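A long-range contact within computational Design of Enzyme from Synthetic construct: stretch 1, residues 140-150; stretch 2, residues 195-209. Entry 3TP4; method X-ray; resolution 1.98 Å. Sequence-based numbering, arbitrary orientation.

Stretch 1 (140-150) HHAELVAYLDD
Stretch 2 195-209: ELYRFTVEYLRDVKG

Stretch 1 is helical from 141 and its helix continues beyond 150; the helix of stretch 2 is already under way at 195. Their axes approach to 10.2 Å and cross at -49°, with N-to-C directions closer to parallel than antiparallel. H140 occupies the N-cap position; its backbone O accepts from L144 N at 3.3 Å. The nearest CA atoms are those of L148 and L204 (7.0 Å) and of D149 and K208 (7.7 Å).

Two knobs interlock. L148 (chi1 m, chi2 t) sits among F199, T200, Y203 and L204, its CB 3.7 Å from Y203 CD2; F199 (chi1 t) sits among H141, L144, V145 and L148. H141 (chi1 t) brings CE1 over one face of F199, 3.4 Å from CZ, while its ND1 is satisfied elsewhere in the structure. L144 CD2 lies 3.7 Å from L196 CD1. T200 OG1 donates to L196 O (2.9 Å), which satisfies the hydroxyl within its own helix while CG2 packs 3.9 Å from L148 CD2.

The polar end centres on partly exposed D149 (chi1 m), whose OD1 serves two donors, Y203 OH at 2.6 Å and K208 NZ at 3.2 Å; the latter is also a salt bridge, carboxylate matched to ammonium. Y203 is chi1 t; K208 curls through three m rotamers. A water donates to D149 O at 2.7 Å and accepts weakly from K208 NZ at 3.3 Å. Within stretch 2, salt bridges join R198 NH1 to E195 OE2 and R205 NE to D206 OD1, both 2.8 Å. At the pi-type turn 203-207, K208 N reaches Y203 O at 2.8 Å; G209 follows with positive phi (80°).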

# COMPACT_ATOMS: atom_id res chain seq x y z
N HIS A 140 -14.58 -4.73 -16.40
CA HIS A 140 -14.60 -5.27 -15.04
C HIS A 140 -14.59 -4.19 -13.95
O HIS A 140 -14.32 -4.49 -12.79
CB HIS A 140 -13.46 -6.27 -14.83
CG HIS A 140 -13.70 -7.61 -15.46
ND1 HIS A 140 -14.08 -8.72 -14.72
CD2 HIS A 140 -13.63 -8.02 -16.74
CE1 HIS A 140 -14.22 -9.75 -15.53
NE2 HIS A 140 -13.96 -9.36 -16.76
N HIS A 141 -14.89 -2.94 -14.30
CA HIS A 141 -14.91 -1.88 -13.28
C HIS A 141 -15.82 -2.24 -12.09
O HIS A 141 -15.45 -2.03 -10.93
CB HIS A 141 -15.32 -0.54 -13.89
CG HIS A 141 -15.18 0.61 -12.95
ND1 HIS A 141 -13.98 0.96 -12.37
CD2 HIS A 141 -16.09 1.50 -12.48
CE1 HIS A 141 -14.15 2.01 -11.59
NE2 HIS A 141 -15.43 2.36 -11.63
N ALA A 142 -16.98 -2.82 -12.37
CA ALA A 142 -17.92 -3.18 -11.31
C ALA A 142 -17.33 -4.18 -10.31
O ALA A 142 -17.57 -4.08 -9.10
CB ALA A 142 -19.24 -3.71 -11.89
N GLU A 143 -16.58 -5.15 -10.81
CA GLU A 143 -15.89 -6.09 -9.92
C GLU A 143 -14.97 -5.33 -8.96
O GLU A 143 -14.94 -5.59 -7.75
CB GLU A 143 -15.08 -7.13 -10.71
CG GLU A 143 -15.51 -7.29 -12.16
CD GLU A 143 -16.78 -8.09 -12.30
OE1 GLU A 143 -17.20 -8.34 -13.45
OE2 GLU A 143 -17.35 -8.48 -11.26
N LEU A 144 -14.21 -4.39 -9.51
CA LEU A 144 -13.30 -3.59 -8.70
C LEU A 144 -14.07 -2.87 -7.61
O LEU A 144 -13.75 -2.97 -6.42
CB LEU A 144 -12.53 -2.58 -9.55
CG LEU A 144 -11.60 -1.70 -8.71
CD1 LEU A 144 -10.49 -2.54 -8.10
CD2 LEU A 144 -11.02 -0.58 -9.55
N VAL A 145 -15.13 -2.17 -8.01
CA VAL A 145 -15.94 -1.41 -7.07
C VAL A 145 -16.50 -2.29 -5.96
O VAL A 145 -16.49 -1.91 -4.79
CB VAL A 145 -17.09 -0.65 -7.77
CG1 VAL A 145 -18.05 -0.07 -6.74
CG2 VAL A 145 -16.53 0.44 -8.64
N ALA A 146 -16.98 -3.48 -6.31
CA ALA A 146 -17.52 -4.38 -5.31
C ALA A 146 -16.39 -4.85 -4.38
O ALA A 146 -16.58 -4.96 -3.17
CB ALA A 146 -18.20 -5.57 -5.97
N TYR A 147 -15.22 -5.11 -4.94
CA TYR A 147 -14.07 -5.47 -4.11
C TYR A 147 -13.76 -4.36 -3.10
O TYR A 147 -13.54 -4.63 -1.92
CB TYR A 147 -12.84 -5.75 -4.97
CG TYR A 147 -11.78 -6.54 -4.24
CD1 TYR A 147 -10.63 -5.92 -3.75
CD2 TYR A 147 -11.92 -7.91 -4.03
CE1 TYR A 147 -9.65 -6.65 -3.07
CE2 TYR A 147 -10.96 -8.64 -3.36
CZ TYR A 147 -9.83 -8.01 -2.88
OH TYR A 147 -8.88 -8.76 -2.22
N LEU A 148 -13.77 -3.12 -3.57
CA LEU A 148 -13.54 -1.98 -2.68
C LEU A 148 -14.63 -1.82 -1.61
O LEU A 148 -14.34 -1.49 -0.45
CB LEU A 148 -13.37 -0.68 -3.48
CG LEU A 148 -12.16 -0.64 -4.42
CD1 LEU A 148 -12.07 0.66 -5.22
CD2 LEU A 148 -10.88 -0.84 -3.63
N ASP A 149 -15.89 -2.04 -1.98
CA ASP A 149 -16.99 -2.01 -1.00
C ASP A 149 -16.70 -2.94 0.18
O ASP A 149 -16.94 -2.59 1.34
CB ASP A 149 -18.31 -2.43 -1.65
CG ASP A 149 -18.89 -1.36 -2.59
OD1 ASP A 149 -18.56 -0.16 -2.43
OD2 ASP A 149 -19.68 -1.73 -3.49
N ASP A 150 -16.21 -4.14 -0.12
CA ASP A 150 -15.86 -5.10 0.91
C ASP A 150 -14.75 -4.55 1.79
O ASP A 150 -14.76 -4.72 3.01
CB ASP A 150 -15.41 -6.42 0.27
CG ASP A 150 -16.58 -7.24 -0.26
OD1 ASP A 150 -17.72 -6.98 0.18
OD2 ASP A 150 -16.35 -8.14 -1.09
N GLU A 195 -4.04 5.88 -12.26
CA GLU A 195 -5.47 6.15 -12.19
C GLU A 195 -6.18 5.10 -11.35
O GLU A 195 -7.15 5.42 -10.66
CB GLU A 195 -6.11 6.28 -13.58
CG GLU A 195 -5.59 7.48 -14.36
CD GLU A 195 -5.67 8.79 -13.58
OE1 GLU A 195 -6.65 9.00 -12.83
OE2 GLU A 195 -4.75 9.61 -13.71
N LEU A 196 -5.69 3.86 -11.39
CA LEU A 196 -6.28 2.80 -10.56
C LEU A 196 -6.09 3.12 -9.08
O LEU A 196 -7.02 3.03 -8.29
CB LEU A 196 -5.65 1.43 -10.87
CG LEU A 196 -5.88 0.31 -9.85
CD1 LEU A 196 -7.35 -0.02 -9.70
CD2 LEU A 196 -5.08 -0.98 -10.18
N TYR A 197 -4.86 3.49 -8.72
CA TYR A 197 -4.55 3.80 -7.33
C TYR A 197 -5.38 5.00 -6.88
O TYR A 197 -5.96 5.00 -5.79
CB TYR A 197 -3.05 4.09 -7.17
CG TYR A 197 -2.57 4.15 -5.72
CD1 TYR A 197 -2.85 5.25 -4.92
CD2 TYR A 197 -1.82 3.11 -5.18
CE1 TYR A 197 -2.40 5.31 -3.59
CE2 TYR A 197 -1.37 3.16 -3.86
CZ TYR A 197 -1.67 4.27 -3.07
OH TYR A 197 -1.23 4.31 -1.76
N ARG A 198 -5.43 6.04 -7.72
CA ARG A 198 -6.12 7.29 -7.38
C ARG A 198 -7.62 7.05 -7.19
O ARG A 198 -8.21 7.51 -6.21
CB ARG A 198 -5.87 8.37 -8.43
CG ARG A 198 -4.42 8.91 -8.42
CD ARG A 198 -4.06 9.60 -9.72
NE ARG A 198 -2.67 10.06 -9.74
CZ ARG A 198 -2.04 10.49 -10.84
NH1 ARG A 198 -2.66 10.52 -12.01
NH2 ARG A 198 -0.78 10.88 -10.76
N PHE A 199 -8.23 6.32 -8.13
CA PHE A 199 -9.63 5.94 -7.98
C PHE A 199 -9.85 5.15 -6.70
O PHE A 199 -10.83 5.36 -6.00
CB PHE A 199 -10.11 5.08 -9.15
CG PHE A 199 -11.50 4.54 -8.96
CD1 PHE A 199 -12.60 5.37 -9.13
CD2 PHE A 199 -11.71 3.21 -8.62
CE1 PHE A 199 -13.89 4.88 -8.95
CE2 PHE A 199 -12.99 2.71 -8.46
CZ PHE A 199 -14.08 3.55 -8.61
N THR A 200 -8.95 4.21 -6.41
CA THR A 200 -9.09 3.40 -5.21
C THR A 200 -9.18 4.30 -3.97
O THR A 200 -10.03 4.09 -3.08
CB THR A 200 -7.91 2.42 -5.06
OG1 THR A 200 -7.97 1.44 -6.10
CG2 THR A 200 -7.95 1.72 -3.71
N VAL A 201 -8.29 5.29 -3.91
CA VAL A 201 -8.24 6.19 -2.77
C VAL A 201 -9.51 7.04 -2.72
O VAL A 201 -10.12 7.21 -1.66
CB VAL A 201 -7.03 7.13 -2.82
CG1 VAL A 201 -7.21 8.24 -1.81
CG2 VAL A 201 -5.73 6.36 -2.54
N GLU A 202 -9.91 7.55 -3.87
CA GLU A 202 -11.07 8.43 -3.95
C GLU A 202 -12.37 7.68 -3.66
O GLU A 202 -13.23 8.16 -2.91
CB GLU A 202 -11.10 9.13 -5.32
CG GLU A 202 -10.00 10.19 -5.43
CD GLU A 202 -9.58 10.51 -6.85
OE1 GLU A 202 -10.06 9.85 -7.79
OE2 GLU A 202 -8.75 11.45 -7.01
N TYR A 203 -12.51 6.48 -4.22
CA TYR A 203 -13.70 5.68 -3.94
C TYR A 203 -13.81 5.38 -2.44
O TYR A 203 -14.85 5.65 -1.83
CB TYR A 203 -13.72 4.38 -4.75
CG TYR A 203 -15.04 3.63 -4.62
CD1 TYR A 203 -16.16 4.05 -5.31
CD2 TYR A 203 -15.17 2.53 -3.77
CE1 TYR A 203 -17.38 3.39 -5.20
CE2 TYR A 203 -16.38 1.85 -3.65
CZ TYR A 203 -17.49 2.30 -4.37
OH TYR A 203 -18.71 1.66 -4.27
N LEU A 204 -12.74 4.87 -1.84
CA LEU A 204 -12.77 4.56 -0.41
C LEU A 204 -12.99 5.80 0.46
O LEU A 204 -13.84 5.81 1.34
CB LEU A 204 -11.49 3.84 0.02
CG LEU A 204 -11.32 2.39 -0.48
CD1 LEU A 204 -9.91 1.90 -0.24
CD2 LEU A 204 -12.34 1.41 0.15
N ARG A 205 -12.20 6.85 0.22
CA ARG A 205 -12.24 8.04 1.07
C ARG A 205 -13.46 8.91 0.78
O ARG A 205 -14.24 9.23 1.67
CB ARG A 205 -10.97 8.87 0.91
CG ARG A 205 -10.97 10.21 1.66
CD ARG A 205 -9.82 11.12 1.21
NE ARG A 205 -9.95 11.50 -0.21
CZ ARG A 205 -8.95 11.88 -1.00
NH1 ARG A 205 -7.70 11.97 -0.54
NH2 ARG A 205 -9.18 12.18 -2.28
N ASP A 206 -13.63 9.29 -0.48
CA ASP A 206 -14.62 10.30 -0.82
C ASP A 206 -15.99 9.70 -1.05
O ASP A 206 -17.01 10.31 -0.73
CB ASP A 206 -14.21 11.07 -2.08
CG ASP A 206 -12.86 11.75 -1.92
OD1 ASP A 206 -12.57 12.27 -0.83
OD2 ASP A 206 -12.10 11.78 -2.90
N VAL A 207 -16.02 8.51 -1.64
CA VAL A 207 -17.29 7.87 -1.94
C VAL A 207 -17.81 7.06 -0.74
O VAL A 207 -18.99 7.15 -0.41
CB VAL A 207 -17.22 6.99 -3.21
CG1 VAL A 207 -18.52 6.21 -3.38
CG2 VAL A 207 -16.95 7.86 -4.46
N LYS A 208 -16.95 6.28 -0.09
CA LYS A 208 -17.41 5.42 1.01
C LYS A 208 -17.24 6.04 2.40
O LYS A 208 -17.85 5.59 3.36
CB LYS A 208 -16.72 4.06 0.95
CG LYS A 208 -16.88 3.34 -0.38
CD LYS A 208 -18.34 3.04 -0.69
CE LYS A 208 -18.92 2.03 0.30
NZ LYS A 208 -20.21 1.46 -0.20
N GLY A 209 -16.42 7.08 2.51
CA GLY A 209 -16.22 7.74 3.79
C GLY A 209 -15.27 7.03 4.75
O GLY A 209 -15.33 7.25 5.96
O HOH W 1 -19.18 -1.10 1.69